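Local coordinates for nitroalkane oxidase (Podospora anserina, PDB 3MKH), which oxidises primary and secondary nitroalkanes with molecular oxygen to aldehydes or ketones, releasing nitrite and hydrogen peroxide, and uses FAD as its cofactor, at residues P306-R310 with Q311-D315; N372-G375 with I376-D380; A392-L395 with P396-D399. All coordinates share one frame; numbering follows the deposited sequence.

Interaction 1: residues P306-R310 with Q311-D315. With FAD (flavin-adenine dinucleotide), chain H.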
loop_
_atom_site.group_PDB
_atom_site.type_symbol
_atom_site.label_atom_id
_atom_site.label_comp_id
_atom_site.label_asym_id
_atom_site.label_seq_id
_atom_site.Cartn_x
_atom_site.Cartn_y
_atom_site.Cartn_z
ATOM N N PRO A 306 24.685 -14.115 -7.962
ATOM C CA PRO A 306 23.953 -13.280 -8.925
ATOM C C PRO A 306 22.969 -12.355 -8.213
ATOM O O PRO A 306 22.483 -12.696 -7.129
ATOM C CB PRO A 306 23.184 -14.306 -9.762
ATOM C CG PRO A 306 23.986 -15.562 -9.647
ATOM C CD PRO A 306 24.569 -15.552 -8.271
ATOM N N LEU A 307 22.679 -11.203 -8.805
ATOM C CA LEU A 307 21.765 -10.257 -8.178
ATOM C C LEU A 307 20.389 -10.896 -7.936
ATOM O O LEU A 307 19.741 -10.623 -6.929
ATOM C CB LEU A 307 21.667 -8.948 -8.981
ATOM C CG LEU A 307 20.914 -7.793 -8.297
ATOM C CD1 LEU A 307 21.551 -7.449 -6.954
ATOM C CD2 LEU A 307 20.834 -6.554 -9.181
ATOM N N LEU A 308 19.955 -11.779 -8.830
ATOM C CA LEU A 308 18.662 -12.441 -8.639
ATOM C C LEU A 308 18.631 -13.399 -7.444
ATOM O O LEU A 308 17.557 -13.830 -7.018
ATOM C CB LEU A 308 18.182 -13.140 -9.918
ATOM C CG LEU A 308 17.304 -12.310 -10.865
ATOM C CD1 LEU A 308 16.993 -13.090 -12.131
ATOM C CD2 LEU A 308 16.018 -11.850 -10.174
ATOM N N GLU A 309 19.793 -13.714 -6.874
ATOM C CA GLU A 309 19.791 -14.587 -5.706
ATOM C C GLU A 309 19.499 -13.880 -4.389
ATOM O O GLU A 309 19.272 -14.532 -3.368
ATOM C CB GLU A 309 21.052 -15.447 -5.633
ATOM C CG GLU A 309 20.919 -16.723 -6.460
ATOM C CD GLU A 309 22.131 -17.627 -6.361
ATOM O OE1 GLU A 309 22.570 -17.919 -5.223
ATOM O OE2 GLU A 309 22.633 -18.046 -7.428
ATOM N N ARG A 310 19.472 -12.551 -4.422
ATOM C CA ARG A 310 19.035 -11.784 -3.263
ATOM C C ARG A 310 17.521 -11.830 -3.167
ATOM O O ARG A 310 16.829 -11.292 -4.034
ATOM C CB ARG A 310 19.492 -10.327 -3.393
ATOM C CG ARG A 310 20.926 -10.170 -3.862
ATOM C CD ARG A 310 21.885 -10.678 -2.804
ATOM N NE ARG A 310 23.281 -10.626 -3.231
ATOM C CZ ARG A 310 24.295 -11.086 -2.499
ATOM N NH1 ARG A 310 24.060 -11.636 -1.308
ATOM N NH2 ARG A 310 25.538 -11.002 -2.958
ATOM N N GLN A 311 16.996 -12.457 -2.115
ATOM C CA GLN A 311 15.554 -12.498 -1.909
ATOM C C GLN A 311 14.915 -11.114 -2.062
ATOM O O GLN A 311 13.788 -10.998 -2.555
ATOM C CB GLN A 311 15.192 -13.077 -0.533
ATOM C CG GLN A 311 15.314 -14.596 -0.423
ATOM C CD GLN A 311 14.622 -15.172 0.809
ATOM O OE1 GLN A 311 14.465 -16.390 0.927
ATOM N NE2 GLN A 311 14.196 -14.300 1.726
ATOM N N ALA A 312 15.630 -10.077 -1.622
ATOM C CA ALA A 312 15.086 -8.720 -1.616
ATOM C C ALA A 312 14.833 -8.231 -3.038
ATOM O O ALA A 312 13.747 -7.755 -3.350
ATOM C CB ALA A 312 16.022 -7.767 -0.892
ATOM N N PHE A 313 15.855 -8.350 -3.880
ATOM C CA PHE A 313 15.764 -7.941 -5.264
ATOM C C PHE A 313 14.709 -8.766 -6.001
ATOM O O PHE A 313 13.854 -8.225 -6.712
ATOM C CB PHE A 313 17.118 -8.092 -5.945
ATOM C CG PHE A 313 17.118 -7.661 -7.370
ATOM C CD1 PHE A 313 16.785 -8.558 -8.377
ATOM C CD2 PHE A 313 17.428 -6.347 -7.709
ATOM C CE1 PHE A 313 16.769 -8.159 -9.697
ATOM C CE2 PHE A 313 17.424 -5.939 -9.030
ATOM C CZ PHE A 313 17.088 -6.847 -10.030
ATOM N N ALA A 314 14.790 -10.080 -5.828
ATOM C CA ALA A 314 13.888 -10.993 -6.503
ATOM C C ALA A 314 12.442 -10.711 -6.154
ATOM O O ALA A 314 11.582 -10.735 -7.026
ATOM C CB ALA A 314 14.251 -12.441 -6.184
ATOM N N ASP A 315 12.162 -10.440 -4.885
ATOM C CA ASP A 315 10.780 -10.222 -4.483
ATOM C C ASP A 315 10.194 -8.948 -5.091
ATOM O O ASP A 315 9.019 -8.902 -5.438
ATOM C CB ASP A 315 10.638 -10.236 -2.958
ATOM C CG ASP A 315 10.572 -11.662 -2.401
ATOM O OD1 ASP A 315 11.011 -12.607 -3.112
ATOM O OD2 ASP A 315 10.077 -11.838 -1.262
HETATM P PA FAD H . 24.333 -1.167 -4.818
HETATM O O1A FAD H . 25.503 -1.988 -4.517
HETATM O O2A FAD H . 24.384 -0.270 -5.975
HETATM O O5B FAD H . 23.044 -2.152 -4.931
HETATM C C5B FAD H . 21.939 -1.830 -5.791
HETATM C C4B FAD H . 20.715 -2.754 -5.602
HETATM O O4B FAD H . 21.134 -4.132 -5.708
HETATM C C3B FAD H . 20.106 -2.607 -4.211
HETATM O O3B FAD H . 19.082 -1.609 -4.226
HETATM C C2B FAD H . 19.500 -3.986 -3.946
HETATM O O2B FAD H . 18.180 -4.063 -4.472
HETATM C C1B FAD H . 20.399 -4.942 -4.733
HETATM N N9A FAD H . 21.327 -5.669 -3.809
HETATM C C8A FAD H . 22.654 -5.689 -3.890
HETATM N N7A FAD H . 23.149 -6.438 -2.909
HETATM C C5A FAD H . 22.135 -6.909 -2.195
HETATM C C6A FAD H . 22.043 -7.730 -1.075
HETATM N N6A FAD H . 23.127 -8.228 -0.479
HETATM N N1A FAD H . 20.829 -8.018 -0.595
HETATM C C2A FAD H . 19.742 -7.536 -1.171
HETATM N N3A FAD H . 19.797 -6.752 -2.235
HETATM C C4A FAD H . 20.977 -6.419 -2.768
HETATM N N1 FAD H . 28.214 7.662 -2.165
HETATM C C2 FAD H . 29.312 8.024 -1.391
HETATM O O2 FAD H . 30.215 7.217 -1.215
HETATM N N3 FAD H . 29.382 9.297 -0.821
HETATM C C4 FAD H . 28.352 10.212 -1.030
HETATM O O4 FAD H . 28.417 11.332 -0.531
HETATM C C4X FAD H . 27.257 9.848 -1.803
HETATM N N5 FAD H . 26.214 10.751 -2.023
HETATM C C5X FAD H . 25.328 10.514 -3.074
HETATM C C6 FAD H . 24.519 11.538 -3.548
HETATM C C7 FAD H . 23.640 11.301 -4.593
HETATM C C7M FAD H . 22.749 12.423 -5.116
HETATM C C8 FAD H . 23.569 10.039 -5.159
HETATM C C8M FAD H . 22.604 9.773 -6.313
HETATM C C9 FAD H . 24.379 9.013 -4.684
HETATM C C9A FAD H . 25.260 9.250 -3.638
HETATM N N10 FAD H . 26.085 8.231 -3.147
HETATM C C10 FAD H . 27.189 8.579 -2.369
HETATM C "C1'" FAD H . 25.807 6.805 -3.444
HETATM C "C2'" FAD H . 24.697 6.270 -2.538
HETATM O "O2'" FAD H . 25.096 6.393 -1.176
HETATM C "C3'" FAD H . 24.311 4.812 -2.858
HETATM O "O3'" FAD H . 23.286 4.392 -1.961
HETATM C "C4'" FAD H . 25.478 3.827 -2.754
HETATM O "O4'" FAD H . 26.261 3.879 -3.935
HETATM C "C5'" FAD H . 24.943 2.404 -2.605
HETATM O "O5'" FAD H . 23.965 2.124 -3.611
HETATM P P FAD H . 22.969 0.885 -3.466
HETATM O O1P FAD H . 22.350 0.940 -2.127
HETATM O O2P FAD H . 22.117 0.837 -4.660
HETATM O O3P FAD H . 23.996 -0.338 -3.506
#
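The N-terminal end of helix 311-340, where L307 and L308 of the 3-10 segment 307-309, with R310 after them, meet F313 and A314 of the first helical turn, lines the adenosine end of an FAD site. R310 is the N-cap: its carbonyl oxygen takes A314 N at 3.0 Å in an almost straight bond (176° at the hydrogen), arriving from nearly straight ahead of the carbonyl. A314 CB lies 3.7 Å from L308 O, where the 3-10 turn passes into the helix. F313 carries its ring back under that turn, with CG anti to the backbone N (chi1 -179°). L307 comes over one face of the ring, displaced toward the rim, with CD2 3.8 Å from the centroid in a CH-pi contact; L308 CD2 instead meets the ring edge at CE1, 3.8 Å away. The other branch of L307 turns to the cofactor, its CD1 3.5 Å from ribose C1B, leaving the leucine between the phenyl ring and the sugar. R310 bends at chi2 (-67°) and then runs straight, which draws its methylenes across one face of the adenine, CD 3.4 Å from C6A. Its guanidinium continues over N6A, nearly parallel to the base. A312 CB approaches C2A, at 3.7 Å, close to the adenine plane. The guanidinium is held farther out by a salt bridge from NH2 to E145 of the fourth subunit, while D315 bridges to R408 of the second. Within this contact the base is therefore gripped mainly by apolar surface and the flat end of an arginine, and the intersubunit salt bridge probably keeps that arginine from swinging off the adenine.

Interaction 2: residues N372-G375 with I376-D380. With FAD (flavin-adenine dinucleotide), chain H.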
loop_
_atom_site.group_PDB
_atom_site.type_symbol
_atom_site.label_atom_id
_atom_site.label_comp_id
_atom_site.label_asym_id
_atom_site.label_seq_id
_atom_site.Cartn_x
_atom_site.Cartn_y
_atom_site.Cartn_z
ATOM N N ASN A 372 13.874 1.097 -6.732
ATOM C CA ASN A 372 14.413 0.590 -5.466
ATOM C C ASN A 372 15.237 -0.691 -5.624
ATOM O O ASN A 372 16.251 -0.885 -4.942
ATOM C CB ASN A 372 13.279 0.413 -4.448
ATOM C CG ASN A 372 12.746 1.744 -3.960
ATOM O OD1 ASN A 372 13.466 2.730 -4.000
ATOM N ND2 ASN A 372 11.481 1.796 -3.543
ATOM N N ALA A 373 14.815 -1.555 -6.542
ATOM C CA ALA A 373 15.492 -2.831 -6.755
ATOM C C ALA A 373 16.841 -2.623 -7.435
ATOM O O ALA A 373 17.847 -3.222 -7.053
ATOM C CB ALA A 373 14.605 -3.759 -7.593
ATOM N N VAL A 374 16.855 -1.760 -8.446
ATOM C CA VAL A 374 18.081 -1.441 -9.176
ATOM C C VAL A 374 19.074 -0.638 -8.320
ATOM O O VAL A 374 20.290 -0.822 -8.427
ATOM C CB VAL A 374 17.757 -0.702 -10.499
ATOM C CG1 VAL A 374 19.037 -0.156 -11.152
ATOM C CG2 VAL A 374 17.025 -1.664 -11.448
ATOM N N GLY A 375 18.548 0.221 -7.450
ATOM C CA GLY A 375 19.385 0.961 -6.525
ATOM C C GLY A 375 19.834 2.287 -7.103
ATOM O O GLY A 375 19.173 2.856 -7.967
ATOM N N ILE A 376 20.973 2.771 -6.632
ATOM C CA ILE A 376 21.422 4.107 -6.967
ATOM C C ILE A 376 21.603 4.292 -8.471
ATOM O O ILE A 376 21.386 5.381 -8.999
ATOM C CB ILE A 376 22.724 4.465 -6.214
ATOM C CG1 ILE A 376 22.990 5.964 -6.312
ATOM C CG2 ILE A 376 23.887 3.628 -6.711
ATOM C CD1 ILE A 376 21.922 6.781 -5.612
ATOM N N SER A 377 21.998 3.226 -9.157
ATOM C CA SER A 377 22.153 3.258 -10.611
ATOM C C SER A 377 20.896 3.774 -11.321
ATOM O O SER A 377 20.971 4.315 -12.420
ATOM C CB SER A 377 22.492 1.851 -11.122
ATOM O OG SER A 377 23.715 1.393 -10.561
ATOM N N ALA A 378 19.733 3.614 -10.695
ATOM C CA ALA A 378 18.495 4.033 -11.342
ATOM C C ALA A 378 18.389 5.559 -11.418
ATOM O O ALA A 378 17.500 6.081 -12.083
ATOM C CB ALA A 378 17.280 3.433 -10.617
ATOM N N TYR A 379 19.276 6.276 -10.723
ATOM C CA TYR A 379 19.216 7.737 -10.716
ATOM C C TYR A 379 20.074 8.307 -11.848
ATOM O O TYR A 379 20.171 9.512 -12.010
ATOM C CB TYR A 379 19.694 8.297 -9.368
ATOM C CG TYR A 379 19.060 9.615 -8.945
ATOM C CD1 TYR A 379 17.669 9.737 -8.837
ATOM C CD2 TYR A 379 19.849 10.717 -8.597
ATOM C CE1 TYR A 379 17.080 10.908 -8.440
ATOM C CE2 TYR A 379 19.264 11.913 -8.182
ATOM C CZ TYR A 379 17.871 12.004 -8.108
ATOM O OH TYR A 379 17.259 13.180 -7.706
ATOM N N ASP A 380 20.704 7.426 -12.618
ATOM C CA ASP A 380 21.579 7.826 -13.716
ATOM C C ASP A 380 20.728 7.927 -14.986
ATOM O O ASP A 380 20.107 6.941 -15.398
ATOM C CB ASP A 380 22.663 6.761 -13.878
ATOM C CG ASP A 380 23.657 7.062 -15.000
ATOM O OD1 ASP A 380 23.500 8.046 -15.768
ATOM O OD2 ASP A 380 24.608 6.265 -15.113
HETATM P PA FAD H . 24.333 -1.167 -4.818
HETATM O O1A FAD H . 25.503 -1.988 -4.517
HETATM O O2A FAD H . 24.384 -0.270 -5.975
HETATM O O5B FAD H . 23.044 -2.152 -4.931
HETATM C C5B FAD H . 21.939 -1.830 -5.791
HETATM C C4B FAD H . 20.715 -2.754 -5.602
HETATM O O4B FAD H . 21.134 -4.132 -5.708
HETATM C C3B FAD H . 20.106 -2.607 -4.211
HETATM O O3B FAD H . 19.082 -1.609 -4.226
HETATM C C2B FAD H . 19.500 -3.986 -3.946
HETATM O O2B FAD H . 18.180 -4.063 -4.472
HETATM C C1B FAD H . 20.399 -4.942 -4.733
HETATM N N9A FAD H . 21.327 -5.669 -3.809
HETATM C C8A FAD H . 22.654 -5.689 -3.890
HETATM N N7A FAD H . 23.149 -6.438 -2.909
HETATM C C5A FAD H . 22.135 -6.909 -2.195
HETATM C C6A FAD H . 22.043 -7.730 -1.075
HETATM N N6A FAD H . 23.127 -8.228 -0.479
HETATM N N1A FAD H . 20.829 -8.018 -0.595
HETATM C C2A FAD H . 19.742 -7.536 -1.171
HETATM N N3A FAD H . 19.797 -6.752 -2.235
HETATM C C4A FAD H . 20.977 -6.419 -2.768
HETATM N N1 FAD H . 28.214 7.662 -2.165
HETATM C C2 FAD H . 29.312 8.024 -1.391
HETATM O O2 FAD H . 30.215 7.217 -1.215
HETATM N N3 FAD H . 29.382 9.297 -0.821
HETATM C C4 FAD H . 28.352 10.212 -1.030
HETATM O O4 FAD H . 28.417 11.332 -0.531
HETATM C C4X FAD H . 27.257 9.848 -1.803
HETATM N N5 FAD H . 26.214 10.751 -2.023
HETATM C C5X FAD H . 25.328 10.514 -3.074
HETATM C C6 FAD H . 24.519 11.538 -3.548
HETATM C C7 FAD H . 23.640 11.301 -4.593
HETATM C C7M FAD H . 22.749 12.423 -5.116
HETATM C C8 FAD H . 23.569 10.039 -5.159
HETATM C C8M FAD H . 22.604 9.773 -6.313
HETATM C C9 FAD H . 24.379 9.013 -4.684
HETATM C C9A FAD H . 25.260 9.250 -3.638
HETATM N N10 FAD H . 26.085 8.231 -3.147
HETATM C C10 FAD H . 27.189 8.579 -2.369
HETATM C "C1'" FAD H . 25.807 6.805 -3.444
HETATM C "C2'" FAD H . 24.697 6.270 -2.538
HETATM O "O2'" FAD H . 25.096 6.393 -1.176
HETATM C "C3'" FAD H . 24.311 4.812 -2.858
HETATM O "O3'" FAD H . 23.286 4.392 -1.961
HETATM C "C4'" FAD H . 25.478 3.827 -2.754
HETATM O "O4'" FAD H . 26.261 3.879 -3.935
HETATM C "C5'" FAD H . 24.943 2.404 -2.605
HETATM O "O5'" FAD H . 23.965 2.124 -3.611
HETATM P P FAD H . 22.969 0.885 -3.466
HETATM O O1P FAD H . 22.350 0.940 -2.127
HETATM O O2P FAD H . 22.117 0.837 -4.660
HETATM O O3P FAD H . 23.996 -0.338 -3.506
HETATM O O HOH W 1 22.606 0.499 -8.171
#
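G375, the first residue after helix 345-374 to leave helical angles (phi 90°), turns its carbonyl to A378 N, 2.9 Å away, closing a 3-10 turn with the donor well above the carbonyl plane. V374 CG1 packs over this turn, 4.0 Å from A378 CB. The turn also delivers I376 N to the FAD phosphate oxygen O2P, 3.0 Å away and well aligned (162°). Two residues before the glycine, A373 O accepts the ribose hydroxyl O2B at 2.7 Å. A bridging water donates to V374 O and to FAD O2A, the latter at 2.9 Å, and accepts from S377 N at 3.0 Å, tying both segments to the second phosphate. I376 places CG1 anti to its own nitrogen (chi1 -166°), which lays that branch 3.7 Å from flavin C9, while CG2 lies beside the ribityl chain. G375 CA lies only 3.3 Å from FAD O2P, and its positive phi suits a residue without a side chain. Thus the diphosphate is met here by a backbone N-H and a water, and the bare glycine lets the negatively charged group come right up to the chain.

Interaction 3: residues A392-L395 with P396-D399. With FAD (flavin-adenine dinucleotide), chain E.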
loop_
_atom_site.group_PDB
_atom_site.type_symbol
_atom_site.label_atom_id
_atom_site.label_comp_id
_atom_site.label_asym_id
_atom_site.label_seq_id
_atom_site.Cartn_x
_atom_site.Cartn_y
_atom_site.Cartn_z
ATOM N N ALA A 392 5.271 7.134 -16.629
ATOM C CA ALA A 392 4.197 6.437 -15.932
ATOM C C ALA A 392 3.303 7.373 -15.113
ATOM O O ALA A 392 2.074 7.173 -15.040
ATOM C CB ALA A 392 4.792 5.324 -15.030
ATOM N N VAL A 393 3.888 8.405 -14.502
ATOM C CA VAL A 393 3.070 9.255 -13.626
ATOM C C VAL A 393 1.974 10.036 -14.348
ATOM O O VAL A 393 1.036 10.507 -13.708
ATOM C CB VAL A 393 3.902 10.212 -12.722
ATOM C CG1 VAL A 393 4.812 9.423 -11.825
ATOM C CG2 VAL A 393 4.670 11.208 -13.556
ATOM N N VAL A 394 2.079 10.185 -15.666
ATOM C CA VAL A 394 0.994 10.807 -16.417
ATOM C C VAL A 394 -0.264 9.917 -16.528
ATOM O O VAL A 394 -1.365 10.409 -16.733
ATOM C CB VAL A 394 1.434 11.225 -17.832
ATOM C CG1 VAL A 394 1.195 10.081 -18.831
ATOM C CG2 VAL A 394 0.689 12.474 -18.248
ATOM N N LEU A 395 -0.096 8.607 -16.422
ATOM C CA LEU A 395 -1.206 7.704 -16.741
ATOM C C LEU A 395 -2.422 7.877 -15.824
ATOM O O LEU A 395 -3.551 7.910 -16.308
ATOM C CB LEU A 395 -0.735 6.241 -16.796
ATOM C CG LEU A 395 0.341 5.958 -17.866
ATOM C CD1 LEU A 395 0.688 4.466 -17.837
ATOM C CD2 LEU A 395 -0.107 6.373 -19.285
ATOM N N PRO A 396 -2.201 7.983 -14.501
ATOM C CA PRO A 396 -3.354 8.165 -13.616
ATOM C C PRO A 396 -4.020 9.524 -13.815
ATOM O O PRO A 396 -5.232 9.625 -13.643
ATOM C CB PRO A 396 -2.721 8.088 -12.216
ATOM C CG PRO A 396 -1.489 7.257 -12.413
ATOM C CD PRO A 396 -0.965 7.755 -13.733
ATOM N N ILE A 397 -3.242 10.536 -14.207
ATOM C CA ILE A 397 -3.729 11.916 -14.221
ATOM C C ILE A 397 -4.255 12.385 -15.571
ATOM O O ILE A 397 -5.040 13.328 -15.632
ATOM C CB ILE A 397 -2.671 12.926 -13.687
ATOM C CG1 ILE A 397 -1.368 12.848 -14.491
ATOM C CG2 ILE A 397 -2.366 12.666 -12.212
ATOM C CD1 ILE A 397 -0.275 13.805 -13.953
ATOM N N PHE A 398 -3.844 11.733 -16.656
ATOM C CA PHE A 398 -4.288 12.185 -17.968
ATOM C C PHE A 398 -5.448 11.321 -18.448
ATOM O O PHE A 398 -5.905 10.426 -17.717
ATOM C CB PHE A 398 -3.125 12.314 -18.988
ATOM C CG PHE A 398 -2.803 11.047 -19.766
ATOM C CD1 PHE A 398 -3.180 9.789 -19.301
ATOM C CD2 PHE A 398 -2.085 11.125 -20.952
ATOM C CE1 PHE A 398 -2.866 8.642 -20.016
ATOM C CE2 PHE A 398 -1.767 9.968 -21.680
ATOM C CZ PHE A 398 -2.159 8.735 -21.212
ATOM N N ASP A 399 -5.954 11.640 -19.635
ATOM C CA ASP A 399 -7.094 10.941 -20.209
ATOM C C ASP A 399 -8.251 10.837 -19.209
ATOM O O ASP A 399 -8.891 9.787 -19.102
ATOM C CB ASP A 399 -6.668 9.551 -20.676
ATOM C CG ASP A 399 -7.518 9.044 -21.830
ATOM O OD1 ASP A 399 -8.188 8.003 -21.662
ATOM O OD2 ASP A 399 -7.511 9.697 -22.900
HETATM P PA FAD E . -8.968 18.599 -13.411
HETATM O O1A FAD E . -10.228 19.304 -13.640
HETATM O O2A FAD E . -7.710 19.249 -13.783
HETATM O O5B FAD E . -8.901 18.185 -11.860
HETATM C C5B FAD E . -7.669 18.216 -11.143
HETATM C C4B FAD E . -7.750 17.499 -9.783
HETATM O O4B FAD E . -8.688 18.188 -8.945
HETATM C C3B FAD E . -8.294 16.080 -9.924
HETATM O O3B FAD E . -7.216 15.165 -10.127
HETATM C C2B FAD E . -8.922 15.835 -8.564
HETATM O O2B FAD E . -7.937 15.377 -7.645
HETATM C C1B FAD E . -9.418 17.221 -8.149
HETATM N N9A FAD E . -10.875 17.309 -8.445
HETATM C C8A FAD E . -11.454 18.157 -9.290
HETATM N N7A FAD E . -12.765 17.949 -9.309
HETATM C C5A FAD E . -13.026 16.958 -8.465
HETATM C C6A FAD E . -14.191 16.316 -8.067
HETATM N N6A FAD E . -15.365 16.676 -8.568
HETATM N N1A FAD E . -14.111 15.330 -7.168
HETATM C C2A FAD E . -12.946 14.967 -6.664
HETATM N N3A FAD E . -11.818 15.558 -7.020
HETATM C C4A FAD E . -11.825 16.551 -7.915
HETATM N N1 FAD E . -6.857 16.569 -23.018
HETATM C C2 FAD E . -7.639 16.591 -24.165
HETATM O O2 FAD E . -8.678 17.236 -24.173
HETATM N N3 FAD E . -7.246 15.879 -25.294
HETATM C C4 FAD E . -6.062 15.145 -25.290
HETATM O O4 FAD E . -5.723 14.525 -26.295
HETATM C C4X FAD E . -5.279 15.125 -24.144
HETATM N N5 FAD E . -4.089 14.395 -24.102
HETATM C C5X FAD E . -3.161 14.661 -23.090
HETATM C C6 FAD E . -1.845 14.221 -23.192
HETATM C C7 FAD E . -0.935 14.500 -22.179
HETATM C C7M FAD E . 0.512 14.027 -22.281
HETATM C C8 FAD E . -1.345 15.216 -21.063
HETATM C C8M FAD E . -0.354 15.529 -19.942
HETATM C C9 FAD E . -2.660 15.646 -20.959
HETATM C C9A FAD E . -3.567 15.372 -21.971
HETATM N N10 FAD E . -4.887 15.810 -21.872
HETATM C C10 FAD E . -5.678 15.834 -23.014
HETATM C "C1'" FAD E . -5.457 16.231 -20.570
HETATM C "C2'" FAD E . -6.007 15.030 -19.800
HETATM O "O2'" FAD E . -7.082 14.439 -20.522
HETATM C "C3'" FAD E . -6.468 15.388 -18.378
HETATM O "O3'" FAD E . -6.751 14.182 -17.684
HETATM C "C4'" FAD E . -7.724 16.271 -18.337
HETATM O "O4'" FAD E . -7.379 17.631 -18.562
HETATM C "C5'" FAD E . -8.413 16.156 -16.972
HETATM O "O5'" FAD E . -7.506 16.442 -15.906
HETATM P P FAD E . -7.893 16.117 -14.394
HETATM O O1P FAD E . -8.475 14.771 -14.350
HETATM O O2P FAD E . -6.746 16.418 -13.537
HETATM O O3P FAD E . -9.088 17.171 -14.141
#
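V394 and F398 form the apolar centre, with V394 CG1 above the middle of the phenyl ring, 4.0 Å from its centroid and 10° off the normal, a CH-pi contact. L395 lies alongside F398, its CD2 3.6 Å from CE1. The phenyl takes chi1 88°, CG between the backbone N and the carbonyl carbon, a turn that folds it back against these two residues. Its CD2 edge points at the benzenoid part of the flavin, 3.8 Å from FAD C7, with the two planes close to perpendicular. V394 CG2 joins in at the methyl group C8M, 3.6 Å away. With an alanine in place of F398, V394 CG1 and L395 CD2 would probably lose the ring they share, and a gap would open beside flavin C7. Farther out, the backbone supplies the polar part. V394 O receives F398 N at 2.8 Å, nearly in line with the carbonyl, and I397 N more weakly at 3.1 Å. P396 has no N-H to give, and its CD rests 3.4 Å from A392 O, consistent with the poor bonding of this short helix. I397 O, turned to the cofactor, accepts the FAD ribityl hydroxyl O3' at 2.8 Å, two residues before D399, the inferred proton acceptor of catalysis, whose OD1 is held by R406 and S273. K356 NZ, from helix 345-374, bonds to both L395 O and F398 O. That helix also packs on L395 and P396 through S360, helix 262-298 brings M280 and helix 90-109 brings L94 against F398, and Y379 of the fourth subunit lies on V394.

Interactions 1 and 2 serve one FAD molecule, the first at its adenosine end and the second from the ribose and diphosphate to the flavin methyl C8M. Their centres are 14 Å apart, and they touch where F313 CD2 comes 3.2 Å from A373 O. Interaction 3 stands apart, its centre 23 Å from that of interaction 2 and 30 Å from that of interaction 1, and faces a different FAD, next to the probable catalytic D399. The tetramer brings them together: the FAD of interactions 1 and 2 is also bonded by I397 O of the fourth subunit, and the FAD of interaction 3 by A373 O and I376 N of that subunit.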